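PDB 3O2U: NEDD8-conjugating enzyme UBC12 from Saccharomyces cerevisiae, which accepts the ubiquitin-like protein NEDD8/Rub1 from its E1 enzyme as a thioester and attaches it to other proteins, chiefly the cullin Cdc53. Local coordinates for residues L86-P97 and W125-I134; K103-D111 and A155-F166. All coordinates share one frame; numbering follows the deposited sequence.

In the fold
The segments alternate along the chain: 86-97, 103-111, 125-134, then 155-166. Contact 1 joins the end of strand 82-87 and the proline-rich loop after it to the loop from Trp125 and the start of helix 131-143; contact 2 packs the loop that follows strand 98-101 against helices 153-160 and 163-174. Their centres lie about 28 Å apart and their nearest atoms about 11 Å, so they do not touch. Helix 131-143 links them, opening in contact 1 and meeting His107 and Asn109 with Leu141 towards its far end. Both belong to the one ubiquitin-conjugating fold, where they fasten loops beside the four-stranded sheet to helices, contact 2 being the one near the predicted catalytic Cys117.

Contact 1: residues L86-P97 and W125-I134; sequences LDFNEVYPIEPP and WSPALDLQSI
Trp125 lies against Pro96 and points its indole N-H at the carbonyls of Pro93 and Ile94. Its CG stands anti to the backbone N (chi1 172°), which carries the indole across to the proline-rich loop. There Pro96 CD sits 3.5 Å from the centroid of the Trp125 five-membered ring, almost on the ring normal: a CH-pi contact over one face, with Pro96 CB beside it. On the opposite face, near the rim, lies the backbone N of Pro127. Trp125 NE1 donates to Pro93 O at 3.0 Å, in the plane of the indole but bent (140° at the hydrogen); the second bond, to Ile94 O, is weak. The Tyr92 side chain runs roughly at right angles to that of Trp125, Tyr92 CE1 lying 4.0 Å from Trp125 CH2, while Pro93, behind a cis peptide bond, covers one face of the tyrosine ring. At the helix start, Asp37 accepts from both Tyr92 OH and Leu131 N, and Asp130 OD1 caps the helix by taking Ser133 N and OG.

Deeper in, the packing is apolar and close: Leu86 CD2 meets Leu131 CD1 at 3.6 Å, and Ile134 CD1 presses its methyl against Pro97 CD at 3.5 Å. The outer side is looser. Pro93 CG and Pro127 CB are 4.2 Å apart, and Ile94 is exposed.

An alanine at Trp125 would take away the indole N-H and is likely to leave Pro93 O without its donor and Pro96 without the ring it packs on.

Tyr92-Pro97 is the YPxxPP signature of ubiquitin-conjugating enzymes. Its prolines offer no N-H, and across the two segments the hydrogen bonding runs from the indole N-H to loop carbonyls, leaving apolar contact and ring faces to do the rest.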
loop_
_atom_site.group_PDB
_atom_site.type_symbol
_atom_site.label_atom_id
_atom_site.label_comp_id
_atom_site.label_asym_id
_atom_site.label_seq_id
_atom_site.Cartn_x
_atom_site.Cartn_y
_atom_site.Cartn_z
ATOM N N LEU A 86 -2.262 3.464 -1.414
ATOM C CA LEU A 86 -1.935 3.592 0.005
ATOM C C LEU A 86 -2.726 4.768 0.583
ATOM O O LEU A 86 -2.541 5.910 0.137
ATOM C CB LEU A 86 -0.433 3.838 0.193
ATOM C CG LEU A 86 0.537 2.647 0.073
ATOM C CD1 LEU A 86 0.464 1.997 -1.296
ATOM C CD2 LEU A 86 1.934 3.126 0.339
ATOM N N ASP A 87 -3.595 4.493 1.556
ATOM C CA ASP A 87 -4.491 5.497 2.143
ATOM C C ASP A 87 -4.090 5.798 3.593
ATOM O O ASP A 87 -4.132 4.901 4.445
ATOM C CB ASP A 87 -5.938 4.987 2.134
ATOM C CG ASP A 87 -6.415 4.563 0.752
ATOM O OD1 ASP A 87 -5.904 5.077 -0.253
ATOM O OD2 ASP A 87 -7.324 3.708 0.667
ATOM N N PHE A 88 -3.732 7.044 3.871
ATOM C CA PHE A 88 -3.225 7.443 5.181
ATOM C C PHE A 88 -4.321 8.116 5.990
ATOM O O PHE A 88 -5.065 8.927 5.460
ATOM C CB PHE A 88 -2.068 8.423 5.007
ATOM C CG PHE A 88 -0.887 7.832 4.313
ATOM C CD1 PHE A 88 0.233 7.456 5.031
ATOM C CD2 PHE A 88 -0.909 7.613 2.948
ATOM C CE1 PHE A 88 1.310 6.882 4.395
ATOM C CE2 PHE A 88 0.166 7.044 2.301
ATOM C CZ PHE A 88 1.282 6.682 3.026
ATOM N N ASN A 89 -4.425 7.777 7.270
ATOM C CA ASN A 89 -5.338 8.497 8.164
ATOM C C ASN A 89 -4.549 9.489 9.021
ATOM O O ASN A 89 -3.325 9.597 8.882
ATOM C CB ASN A 89 -6.149 7.513 9.013
ATOM C CG ASN A 89 -5.278 6.640 9.886
ATOM O OD1 ASN A 89 -4.180 7.035 10.282
ATOM N ND2 ASN A 89 -5.770 5.445 10.208
ATOM N N GLU A 90 -5.232 10.214 9.904
ATOM C CA GLU A 90 -4.576 11.282 10.651
ATOM C C GLU A 90 -3.728 10.736 11.793
ATOM O O GLU A 90 -3.219 11.486 12.628
ATOM C CB GLU A 90 -5.604 12.304 11.161
ATOM C CG GLU A 90 -6.173 13.189 10.049
ATOM C CD GLU A 90 -5.073 13.905 9.272
ATOM O OE1 GLU A 90 -4.408 14.786 9.865
ATOM O OE2 GLU A 90 -4.861 13.580 8.075
ATOM N N VAL A 91 -3.561 9.424 11.810
ATOM C CA VAL A 91 -2.863 8.764 12.902
ATOM C C VAL A 91 -1.518 8.150 12.465
ATOM O O VAL A 91 -0.806 7.537 13.254
ATOM C CB VAL A 91 -3.833 7.797 13.626
ATOM C CG1 VAL A 91 -3.207 6.468 13.933
ATOM C CG2 VAL A 91 -4.386 8.482 14.894
ATOM N N TYR A 92 -1.152 8.371 11.205
ATOM C CA TYR A 92 0.215 8.092 10.753
ATOM C C TYR A 92 1.191 8.971 11.544
ATOM O O TYR A 92 0.943 10.164 11.730
ATOM C CB TYR A 92 0.331 8.395 9.259
ATOM C CG TYR A 92 1.602 7.907 8.622
ATOM C CD1 TYR A 92 1.856 6.546 8.502
ATOM C CD2 TYR A 92 2.544 8.808 8.119
ATOM C CE1 TYR A 92 3.019 6.091 7.909
ATOM C CE2 TYR A 92 3.714 8.359 7.518
ATOM C CZ TYR A 92 3.940 6.996 7.414
ATOM O OH TYR A 92 5.086 6.517 6.823
ATOM N N PRO A 93 2.323 8.408 11.986
ATOM C CA PRO A 93 2.866 7.067 11.740
ATOM C C PRO A 93 2.525 6.046 12.827
ATOM O O PRO A 93 3.125 4.981 12.857
ATOM C CB PRO A 93 4.376 7.324 11.778
ATOM C CG PRO A 93 4.521 8.364 12.823
ATOM C CD PRO A 93 3.237 9.195 12.836
ATOM N N ILE A 94 1.594 6.363 13.718
ATOM C CA ILE A 94 1.248 5.404 14.753
ATOM C C ILE A 94 0.633 4.190 14.075
ATOM O O ILE A 94 0.892 3.046 14.454
ATOM C CB ILE A 94 0.284 6.012 15.788
ATOM C CG1 ILE A 94 0.983 7.136 16.568
ATOM C CG2 ILE A 94 -0.229 4.947 16.725
ATOM C CD1 ILE A 94 0.037 7.937 17.472
ATOM N N GLU A 95 -0.184 4.463 13.067
ATOM C CA GLU A 95 -0.726 3.436 12.182
ATOM C C GLU A 95 -0.163 3.632 10.783
ATOM O O GLU A 95 -0.021 4.768 10.329
ATOM C CB GLU A 95 -2.249 3.537 12.108
ATOM C CG GLU A 95 -2.947 3.307 13.437
ATOM C CD GLU A 95 -3.599 1.958 13.532
ATOM O OE1 GLU A 95 -4.349 1.595 12.597
ATOM O OE2 GLU A 95 -3.370 1.266 14.551
ATOM N N PRO A 96 0.135 2.531 10.086
ATOM C CA PRO A 96 0.579 2.616 8.690
ATOM C C PRO A 96 -0.600 2.912 7.768
ATOM O O PRO A 96 -1.749 2.792 8.202
ATOM C CB PRO A 96 1.106 1.203 8.423
ATOM C CG PRO A 96 0.241 0.335 9.294
ATOM C CD PRO A 96 0.114 1.135 10.570
ATOM N N PRO A 97 -0.334 3.283 6.507
ATOM C CA PRO A 97 -1.493 3.470 5.627
ATOM C C PRO A 97 -2.189 2.149 5.406
ATOM O O PRO A 97 -1.576 1.090 5.570
ATOM C CB PRO A 97 -0.858 3.926 4.308
ATOM C CG PRO A 97 0.526 3.267 4.330
ATOM C CD PRO A 97 0.941 3.442 5.782
ATOM N N TRP A 125 4.808 -3.589 12.433
ATOM C CA TRP A 125 4.834 -2.150 12.187
ATOM C C TRP A 125 5.466 -1.395 13.365
ATOM O O TRP A 125 5.234 -1.729 14.520
ATOM C CB TRP A 125 3.430 -1.617 11.923
ATOM C CG TRP A 125 3.421 -0.140 11.859
ATOM C CD1 TRP A 125 2.933 0.724 12.801
ATOM C CD2 TRP A 125 3.953 0.665 10.811
ATOM N NE1 TRP A 125 3.113 2.020 12.386
ATOM C CE2 TRP A 125 3.738 2.008 11.164
ATOM C CE3 TRP A 125 4.581 0.379 9.593
ATOM C CZ2 TRP A 125 4.140 3.063 10.354
ATOM C CZ3 TRP A 125 4.981 1.431 8.789
ATOM C CH2 TRP A 125 4.760 2.755 9.174
ATOM N N SER A 126 6.282 -0.395 13.061
ATOM C CA SER A 126 6.816 0.525 14.064
ATOM C C SER A 126 6.757 1.931 13.472
ATOM O O SER A 126 6.936 2.096 12.258
ATOM C CB SER A 126 8.264 0.171 14.403
ATOM O OG SER A 126 9.003 1.316 14.784
ATOM N N PRO A 127 6.499 2.948 14.320
ATOM C CA PRO A 127 6.430 4.321 13.810
ATOM C C PRO A 127 7.786 4.812 13.345
ATOM O O PRO A 127 7.873 5.900 12.761
ATOM C CB PRO A 127 5.942 5.131 15.022
ATOM C CG PRO A 127 5.208 4.155 15.858
ATOM C CD PRO A 127 6.004 2.857 15.708
ATOM N N ALA A 128 8.829 4.022 13.602
ATOM C CA ALA A 128 10.162 4.354 13.126
ATOM C C ALA A 128 10.412 3.793 11.715
ATOM O O ALA A 128 11.450 4.066 11.119
ATOM C CB ALA A 128 11.230 3.844 14.102
ATOM N N LEU A 129 9.467 3.001 11.205
ATOM C CA LEU A 129 9.481 2.551 9.813
ATOM C C LEU A 129 8.851 3.662 8.976
ATOM O O LEU A 129 8.207 4.558 9.523
ATOM C CB LEU A 129 8.693 1.242 9.636
ATOM C CG LEU A 129 9.309 -0.016 10.269
ATOM C CD1 LEU A 129 8.521 -1.295 9.941
ATOM C CD2 LEU A 129 10.753 -0.171 9.848
ATOM N N ASP A 130 9.054 3.622 7.664
ATOM C CA ASP A 130 8.622 4.729 6.815
ATOM C C ASP A 130 8.067 4.248 5.485
ATOM O O ASP A 130 8.005 3.042 5.221
ATOM C CB ASP A 130 9.781 5.712 6.588
ATOM C CG ASP A 130 10.977 5.064 5.896
ATOM O OD1 ASP A 130 10.927 3.853 5.579
ATOM O OD2 ASP A 130 11.984 5.764 5.675
ATOM N N LEU A 131 7.661 5.202 4.652
ATOM C CA LEU A 131 7.057 4.878 3.379
ATOM C C LEU A 131 8.048 4.063 2.545
ATOM O O LEU A 131 7.660 3.124 1.853
ATOM C CB LEU A 131 6.631 6.161 2.656
ATOM C CG LEU A 131 6.056 5.996 1.254
ATOM C CD1 LEU A 131 4.833 5.075 1.261
ATOM C CD2 LEU A 131 5.708 7.372 0.641
ATOM N N GLN A 132 9.329 4.424 2.611
ATOM C CA GLN A 132 10.354 3.688 1.854
ATOM C C GLN A 132 10.306 2.199 2.217
ATOM O O GLN A 132 10.385 1.340 1.345
ATOM C CB GLN A 132 11.752 4.242 2.135
ATOM C CG GLN A 132 12.876 3.454 1.486
ATOM C CD GLN A 132 13.191 3.942 0.105
ATOM O OE1 GLN A 132 12.913 5.090 -0.234
ATOM N NE2 GLN A 132 13.785 3.080 -0.710
ATOM N N SER A 133 10.168 1.909 3.510
ATOM C CA SER A 133 10.096 0.531 4.007
ATOM C C SER A 133 8.888 -0.186 3.476
ATOM O O SER A 133 8.977 -1.331 3.072
ATOM C CB SER A 133 10.018 0.521 5.527
ATOM O OG SER A 133 11.126 1.213 6.068
ATOM N N ILE A 134 7.737 0.480 3.509
ATOM C CA ILE A 134 6.539 -0.147 3.008
ATOM C C ILE A 134 6.725 -0.479 1.536
ATOM O O ILE A 134 6.460 -1.605 1.104
ATOM C CB ILE A 134 5.310 0.762 3.200
ATOM C CG1 ILE A 134 5.024 0.919 4.707
ATOM C CG2 ILE A 134 4.126 0.170 2.466
ATOM C CD1 ILE A 134 4.156 2.122 5.083
#

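Contact 2: residues K103-D111 and A155-F166; sequences KKIFHPNID and AAKLLCEGEKEF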
loop_
_atom_site.group_PDB
_atom_site.type_symbol
_atom_site.label_atom_id
_atom_site.label_comp_id
_atom_site.label_asym_id
_atom_site.label_seq_id
_atom_site.Cartn_x
_atom_site.Cartn_y
_atom_site.Cartn_z
ATOM N N LYS A 103 -5.127 -4.716 -8.583
ATOM C CA LYS A 103 -5.209 -5.698 -9.655
ATOM C C LYS A 103 -5.504 -7.085 -9.090
ATOM O O LYS A 103 -5.007 -7.442 -8.026
ATOM C CB LYS A 103 -3.888 -5.742 -10.441
ATOM C CG LYS A 103 -3.598 -4.483 -11.265
ATOM C CD LYS A 103 -4.651 -4.277 -12.349
ATOM C CE LYS A 103 -4.230 -3.205 -13.382
ATOM N NZ LYS A 103 -3.938 -1.878 -12.770
ATOM N N LYS A 104 -6.312 -7.862 -9.806
ATOM C CA LYS A 104 -6.477 -9.268 -9.480
ATOM C C LYS A 104 -5.220 -9.994 -9.926
ATOM O O LYS A 104 -4.963 -10.153 -11.137
ATOM C CB LYS A 104 -7.694 -9.850 -10.202
ATOM C CG LYS A 104 -8.985 -9.078 -9.957
ATOM C CD LYS A 104 -10.193 -9.904 -10.395
ATOM C CE LYS A 104 -11.456 -9.049 -10.478
ATOM N NZ LYS A 104 -12.408 -9.575 -11.519
ATOM N N ILE A 105 -4.411 -10.417 -8.965
ATOM C CA ILE A 105 -3.176 -11.113 -9.317
ATOM C C ILE A 105 -3.020 -12.440 -8.569
ATOM O O ILE A 105 -3.555 -12.625 -7.475
ATOM C CB ILE A 105 -1.917 -10.222 -9.149
ATOM C CG1 ILE A 105 -1.619 -9.970 -7.682
ATOM C CG2 ILE A 105 -2.070 -8.874 -9.892
ATOM C CD1 ILE A 105 -0.146 -9.748 -7.441
ATOM N N PHE A 106 -2.279 -13.357 -9.178
ATOM C CA PHE A 106 -2.069 -14.681 -8.607
ATOM C C PHE A 106 -0.834 -14.641 -7.712
ATOM O O PHE A 106 0.283 -14.773 -8.189
ATOM C CB PHE A 106 -1.854 -15.686 -9.731
ATOM C CG PHE A 106 -1.976 -17.112 -9.303
ATOM C CD1 PHE A 106 -3.191 -17.610 -8.847
ATOM C CD2 PHE A 106 -0.887 -17.967 -9.388
ATOM C CE1 PHE A 106 -3.312 -18.928 -8.468
ATOM C CE2 PHE A 106 -1.004 -19.292 -9.004
ATOM C CZ PHE A 106 -2.211 -19.771 -8.545
ATOM N N HIS A 107 -1.042 -14.421 -6.421
ATOM C CA HIS A 107 0.070 -14.303 -5.486
ATOM C C HIS A 107 -0.380 -14.809 -4.116
ATOM O O HIS A 107 -1.473 -14.481 -3.658
ATOM C CB HIS A 107 0.520 -12.843 -5.394
ATOM C CG HIS A 107 1.746 -12.645 -4.561
ATOM N ND1 HIS A 107 2.969 -12.333 -5.104
ATOM C CD2 HIS A 107 1.935 -12.739 -3.225
ATOM C CE1 HIS A 107 3.864 -12.221 -4.135
ATOM N NE2 HIS A 107 3.262 -12.476 -2.989
ATOM N N PRO A 108 0.454 -15.625 -3.463
ATOM C CA PRO A 108 0.036 -16.236 -2.194
ATOM C C PRO A 108 -0.342 -15.194 -1.140
ATOM O O PRO A 108 -1.206 -15.464 -0.304
ATOM C CB PRO A 108 1.277 -17.014 -1.740
ATOM C CG PRO A 108 2.396 -16.542 -2.598
ATOM C CD PRO A 108 1.810 -16.024 -3.864
ATOM N N ASN A 109 0.259 -14.008 -1.204
ATOM C CA ASN A 109 0.102 -13.043 -0.118
ATOM C C ASN A 109 -0.921 -11.922 -0.392
ATOM O O ASN A 109 -1.082 -11.002 0.413
ATOM C CB ASN A 109 1.477 -12.499 0.294
ATOM C CG ASN A 109 2.512 -13.615 0.486
ATOM O OD1 ASN A 109 3.601 -13.591 -0.103
ATOM N ND2 ASN A 109 2.174 -14.598 1.312
ATOM N N ILE A 110 -1.649 -12.036 -1.503
ATOM C CA ILE A 110 -2.669 -11.051 -1.875
ATOM C C ILE A 110 -3.971 -11.766 -2.231
ATOM O O ILE A 110 -3.956 -12.719 -3.007
ATOM C CB ILE A 110 -2.191 -10.181 -3.071
ATOM C CG1 ILE A 110 -0.792 -9.638 -2.775
ATOM C CG2 ILE A 110 -3.193 -9.040 -3.355
ATOM C CD1 ILE A 110 -0.104 -9.010 -3.948
ATOM N N ASP A 111 -5.089 -11.343 -1.644
ATOM C CA ASP A 111 -6.361 -12.003 -1.937
ATOM C C ASP A 111 -7.112 -11.310 -3.068
ATOM O O ASP A 111 -6.676 -10.283 -3.583
ATOM C CB ASP A 111 -7.235 -12.168 -0.678
ATOM C CG ASP A 111 -7.761 -10.852 -0.143
ATOM O OD1 ASP A 111 -7.813 -9.861 -0.910
ATOM O OD2 ASP A 111 -8.137 -10.821 1.052
ATOM N N ALA A 155 -2.468 -20.083 -5.168
ATOM C CA ALA A 155 -1.092 -19.651 -5.401
ATOM C C ALA A 155 -0.138 -20.279 -4.393
ATOM O O ALA A 155 0.939 -20.720 -4.761
ATOM C CB ALA A 155 -0.970 -18.120 -5.372
ATOM N N ALA A 156 -0.534 -20.302 -3.122
ATOM C CA ALA A 156 0.300 -20.903 -2.077
ATOM C C ALA A 156 0.594 -22.372 -2.400
ATOM O O ALA A 156 1.727 -22.822 -2.283
ATOM C CB ALA A 156 -0.355 -20.766 -0.698
ATOM N N LYS A 157 -0.427 -23.106 -2.833
ATOM C CA LYS A 157 -0.246 -24.509 -3.211
ATOM C C LYS A 157 0.717 -24.669 -4.373
ATOM O O LYS A 157 1.626 -25.493 -4.317
ATOM C CB LYS A 157 -1.582 -25.158 -3.573
ATOM C CG LYS A 157 -2.513 -25.369 -2.394
ATOM C CD LYS A 157 -3.879 -25.866 -2.865
ATOM C CE LYS A 157 -4.888 -25.912 -1.722
ATOM N NZ LYS A 157 -6.291 -25.886 -2.231
ATOM N N LEU A 158 0.514 -23.885 -5.428
ATOM C CA LEU A 158 1.336 -23.994 -6.635
ATOM C C LEU A 158 2.804 -23.661 -6.404
ATOM O O LEU A 158 3.690 -24.217 -7.057
ATOM C CB LEU A 158 0.794 -23.086 -7.733
ATOM C CG LEU A 158 0.102 -23.777 -8.898
ATOM C CD1 LEU A 158 -1.398 -23.490 -8.881
ATOM C CD2 LEU A 158 0.723 -23.318 -10.195
ATOM N N LEU A 159 3.055 -22.730 -5.491
ATOM C CA LEU A 159 4.410 -22.298 -5.201
ATOM C C LEU A 159 5.151 -23.455 -4.541
ATOM O O LEU A 159 6.325 -23.696 -4.815
ATOM C CB LEU A 159 4.388 -21.062 -4.299
ATOM C CG LEU A 159 5.727 -20.366 -4.012
ATOM C CD1 LEU A 159 6.510 -20.116 -5.296
ATOM C CD2 LEU A 159 5.493 -19.074 -3.251
ATOM N N CYS A 160 4.442 -24.184 -3.684
ATOM C CA CYS A 160 4.988 -25.391 -3.076
ATOM C C CYS A 160 5.205 -26.496 -4.111
ATOM O O CYS A 160 6.163 -27.260 -4.017
ATOM C CB CYS A 160 4.073 -25.887 -1.958
ATOM S SG CYS A 160 3.857 -24.702 -0.610
ATOM N N GLU A 161 4.316 -26.566 -5.099
ATOM C CA GLU A 161 4.384 -27.588 -6.146
ATOM C C GLU A 161 5.536 -27.401 -7.134
ATOM O O GLU A 161 5.594 -28.085 -8.159
ATOM C CB GLU A 161 3.072 -27.632 -6.934
ATOM C CG GLU A 161 2.077 -28.684 -6.479
ATOM C CD GLU A 161 0.838 -28.701 -7.356
ATOM O OE1 GLU A 161 0.964 -28.368 -8.555
ATOM O OE2 GLU A 161 -0.258 -29.038 -6.853
ATOM N N GLY A 162 6.443 -26.477 -6.848
ATOM C CA GLY A 162 7.592 -26.281 -7.713
ATOM C C GLY A 162 7.616 -24.964 -8.461
ATOM O O GLY A 162 6.615 -24.249 -8.536
ATOM N N GLU A 163 8.773 -24.659 -9.039
ATOM C CA GLU A 163 9.031 -23.356 -9.637
ATOM C C GLU A 163 8.586 -23.232 -11.093
ATOM O O GLU A 163 8.137 -22.165 -11.516
ATOM C CB GLU A 163 10.519 -23.014 -9.520
ATOM C CG GLU A 163 11.021 -22.999 -8.086
ATOM C CD GLU A 163 12.515 -22.732 -7.991
ATOM O OE1 GLU A 163 13.014 -22.535 -6.860
ATOM O OE2 GLU A 163 13.187 -22.716 -9.046
ATOM N N LYS A 164 8.724 -24.302 -11.868
ATOM C CA LYS A 164 8.292 -24.258 -13.263
ATOM C C LYS A 164 6.774 -24.148 -13.301
ATOM O O LYS A 164 6.209 -23.436 -14.128
ATOM C CB LYS A 164 8.763 -25.495 -14.024
ATOM N N GLU A 165 6.129 -24.850 -12.376
ATOM C CA GLU A 165 4.677 -24.872 -12.283
ATOM C C GLU A 165 4.124 -23.502 -11.884
ATOM O O GLU A 165 3.187 -22.999 -12.500
ATOM C CB GLU A 165 4.228 -25.928 -11.266
ATOM C CG GLU A 165 4.364 -27.377 -11.742
ATOM C CD GLU A 165 5.766 -27.952 -11.573
ATOM O OE1 GLU A 165 6.721 -27.182 -11.336
ATOM O OE2 GLU A 165 5.913 -29.189 -11.682
ATOM N N PHE A 166 4.711 -22.906 -10.851
ATOM C CA PHE A 166 4.255 -21.613 -10.371
ATOM C C PHE A 166 4.592 -20.558 -11.409
ATOM O O PHE A 166 3.808 -19.653 -11.657
ATOM C CB PHE A 166 4.888 -21.274 -9.016
ATOM C CG PHE A 166 4.341 -20.019 -8.386
ATOM C CD1 PHE A 166 3.079 -20.005 -7.814
ATOM C CD2 PHE A 166 5.092 -18.855 -8.366
ATOM C CE1 PHE A 166 2.573 -18.850 -7.238
ATOM C CE2 PHE A 166 4.598 -17.703 -7.785
ATOM C CZ PHE A 166 3.336 -17.702 -7.220
#
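Phe106 reaches over to Ala155 and spreads its ring on the first turn of the 155-160 helical segment. From CB, a chi1 of -165° swings Phe106 CG opposite its own N and lays the ring out over Ala155. Phe106 CG and CD1 each lie 4.2 Å from Ala155 CB, the methyl that sits over the centre of the ring face in a CH-pi contact. CD2 and CE2 lie chiefly on Ala155 too, and on their outer side Phe106 CE2 comes to 4.0 Å from Phe166 CE1 as the two side chains cross at a slant. CE1 approaches Ala155 N, and the tip, Phe106 CZ, ends 3.3 Å from Ala155 CA with Leu158 CD1 at the ring edge.

Pro108 continues the surface. Pro108 N is 3.4 Å from Ala155 CB, so that methyl is wedged between the phenylalanine ring and the proline; Pro108 CG looks to Leu159 CD2 and Pro108 CD to Phe166 CZ.

His107-Pro108-Asn109 is the HPN motif of E2 enzymes, close to the predicted thioester residue Cys117. His107 NE2 donates to Asn109 OD1 at 3.1 Å, and Asn109 ND2 is held by the carbonyls of Asn146 and Asp149.

The loop after strand 98-101 thus lies between helix 131-143, where His107 and Asn109 rest on Leu141, and helices 153-160 and 163-174, which Phe106 and Pro108 face, Phe106 touching Ala169 and Thr173 further along.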